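3-deoxy-manno-octulosonate cytidylyltransferase (Escherichia coli, PDB 1H7F) catalyses the activation of the eight-carbon sugar KDO, joining it to CMP from CTP with release of diphosphate, probably for use in bacterial lipopolysaccharide. Local coordinates at residues 123-128 / 171-176. Residues are numbered along the deposited sequence; the frame is centred on the assembly and turned at random.
Sequences ATLCHA and KHVGIY
Leu125 and Val173 form a hydrogen-bonded antiparallel pair in the mixed central sheet of this GT-A-type cytidylyltransferase, where strand 169-179 runs antiparallel to both of its neighbours, 91-94 and 122-129. Val173 N donates to Leu125 O at 2.8 Å, with an N-H...O angle of 165°, from above the carbonyl plane; Lys171 N makes a nearly straight bond to His127 O, also 2.8 Å. The CA register then passes from Val173 opposite Leu125 to Tyr176 opposite Thr124, so 171-176 carries two extra residues, Gly174 and Ile175, and Ile175 N folds back to Val173 O at 2.6 Å.

Leu125 O takes a second donor, His172 ND1, at 3.3 Å; this bond is bent, and the acceptor lies 30° out of the imidazole plane. At the ring's other nitrogen, NE2 donates to Tyr176 OH over 3.1 Å, close to the ring plane, so two bonds fix the ring's rotation. A phenylalanine in place of His172 would probably cost Leu125 O its second donor and Tyr176 OH its imidazole donor.

On the face carrying Leu125 and Val173, Lys171 runs alongside His127. Lys171 CB lies 3.7 Å from His127 O and over the rim of one face of the His127 ring; with CG anti to the backbone N (chi1 175°) and the chain extended, CD reaches His127 NE2 at 3.6 Å. Beyond it, NZ donates to a water that lies in the ring plane, 2.7 Å from His127 NE2.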
loop_
_atom_site.group_PDB
_atom_site.type_symbol
_atom_site.label_atom_id
_atom_site.label_comp_id
_atom_site.label_asym_id
_atom_site.label_seq_id
_atom_site.Cartn_x
_atom_site.Cartn_y
_atom_site.Cartn_z
ATOM N N ALA A 123 -8.630 9.571 -9.402
ATOM C CA ALA A 123 -7.292 10.070 -9.678
ATOM C C ALA A 123 -7.006 11.126 -8.624
ATOM O O ALA A 123 -7.932 11.717 -8.072
ATOM C CB ALA A 123 -7.223 10.661 -11.065
ATOM N N THR A 124 -5.737 11.300 -8.269
ATOM C CA THR A 124 -5.374 12.290 -7.261
ATOM C C THR A 124 -3.972 12.771 -7.554
ATOM O O THR A 124 -3.379 12.366 -8.556
ATOM C CB THR A 124 -5.543 11.761 -5.809
ATOM O OG1 THR A 124 -5.405 12.849 -4.887
ATOM C CG2 THR A 124 -4.512 10.675 -5.474
ATOM N N LEU A 125 -3.465 13.679 -6.729
ATOM C CA LEU A 125 -2.143 14.241 -6.981
ATOM C C LEU A 125 -1.133 13.982 -5.877
ATOM O O LEU A 125 -1.499 13.659 -4.751
ATOM C CB LEU A 125 -2.255 15.760 -7.192
ATOM C CG LEU A 125 -3.084 16.293 -8.364
ATOM C CD1 LEU A 125 -3.123 17.795 -8.279
ATOM C CD2 LEU A 125 -2.505 15.850 -9.686
ATOM N N CYS A 126 0.143 14.156 -6.211
ATOM C CA CYS A 126 1.237 13.981 -5.255
ATOM C C CYS A 126 2.476 14.711 -5.759
ATOM O O CYS A 126 2.578 15.032 -6.940
ATOM C CB CYS A 126 1.569 12.490 -5.064
ATOM S SG CYS A 126 2.268 11.717 -6.505
ATOM N N HIS A 127 3.386 15.034 -4.846
ATOM C CA HIS A 127 4.636 15.682 -5.232
ATOM C C HIS A 127 5.785 15.211 -4.335
ATOM O O HIS A 127 5.571 14.833 -3.185
ATOM C CB HIS A 127 4.513 17.224 -5.248
ATOM C CG HIS A 127 4.384 17.856 -3.899
ATOM N ND1 HIS A 127 5.472 18.144 -3.104
ATOM C CD2 HIS A 127 3.298 18.296 -3.219
ATOM C CE1 HIS A 127 5.063 18.730 -1.992
ATOM N NE2 HIS A 127 3.747 18.834 -2.037
ATOM N N ALA A 128 6.994 15.193 -4.887
ATOM C CA ALA A 128 8.180 14.763 -4.150
ATOM C C ALA A 128 8.470 15.607 -2.920
ATOM O O ALA A 128 8.340 16.827 -2.951
ATOM C CB ALA A 128 9.385 14.779 -5.079
ATOM N N LYS A 171 4.397 13.113 -1.340
ATOM C CA LYS A 171 3.355 13.649 -0.481
ATOM C C LYS A 171 2.054 13.663 -1.282
ATOM O O LYS A 171 2.041 13.999 -2.475
ATOM C CB LYS A 171 3.695 15.069 -0.044
ATOM C CG LYS A 171 2.598 15.732 0.754
ATOM C CD LYS A 171 2.938 17.168 1.096
ATOM C CE LYS A 171 1.798 17.814 1.850
ATOM N NZ LYS A 171 2.203 19.124 2.407
ATOM N N HIS A 172 0.966 13.297 -0.621
ATOM C CA HIS A 172 -0.341 13.260 -1.254
ATOM C C HIS A 172 -0.994 14.641 -1.217
ATOM O O HIS A 172 -1.062 15.267 -0.152
ATOM C CB HIS A 172 -1.216 12.254 -0.510
ATOM C CG HIS A 172 -2.644 12.241 -0.953
ATOM N ND1 HIS A 172 -3.014 12.170 -2.279
ATOM C CD2 HIS A 172 -3.795 12.298 -0.242
ATOM C CE1 HIS A 172 -4.332 12.187 -2.364
ATOM N NE2 HIS A 172 -4.829 12.264 -1.144
ATOM N N VAL A 173 -1.439 15.118 -2.384
ATOM C CA VAL A 173 -2.131 16.414 -2.503
ATOM C C VAL A 173 -3.627 16.090 -2.612
ATOM O O VAL A 173 -4.080 15.554 -3.626
ATOM C CB VAL A 173 -1.673 17.198 -3.767
ATOM C CG1 VAL A 173 -2.489 18.482 -3.915
ATOM C CG2 VAL A 173 -0.180 17.543 -3.669
ATOM N N GLY A 174 -4.373 16.430 -1.564
ATOM C CA GLY A 174 -5.798 16.145 -1.470
ATOM C C GLY A 174 -6.817 16.663 -2.475
ATOM O O GLY A 174 -7.887 17.124 -2.086
ATOM N N ILE A 175 -6.502 16.557 -3.758
ATOM C CA ILE A 175 -7.395 16.972 -4.835
ATOM C C ILE A 175 -7.779 15.678 -5.535
ATOM O O ILE A 175 -6.904 14.906 -5.923
ATOM C CB ILE A 175 -6.664 17.883 -5.835
ATOM C CG1 ILE A 175 -6.365 19.227 -5.177
ATOM C CG2 ILE A 175 -7.492 18.086 -7.088
ATOM C CD1 ILE A 175 -5.550 20.134 -6.054
ATOM N N TYR A 176 -9.079 15.445 -5.704
ATOM C CA TYR A 176 -9.557 14.212 -6.330
ATOM C C TYR A 176 -10.468 14.393 -7.527
ATOM O O TYR A 176 -11.200 15.372 -7.618
ATOM C CB TYR A 176 -10.350 13.388 -5.319
ATOM C CG TYR A 176 -9.613 12.963 -4.073
ATOM C CD1 TYR A 176 -9.563 13.789 -2.958
ATOM C CD2 TYR A 176 -9.033 11.700 -3.985
ATOM C CE1 TYR A 176 -8.964 13.369 -1.785
ATOM C CE2 TYR A 176 -8.429 11.270 -2.811
ATOM C CZ TYR A 176 -8.401 12.107 -1.719
ATOM O OH TYR A 176 -7.826 11.684 -0.550
HETATM O O HOH W 1 2.770 20.582 -0.266
#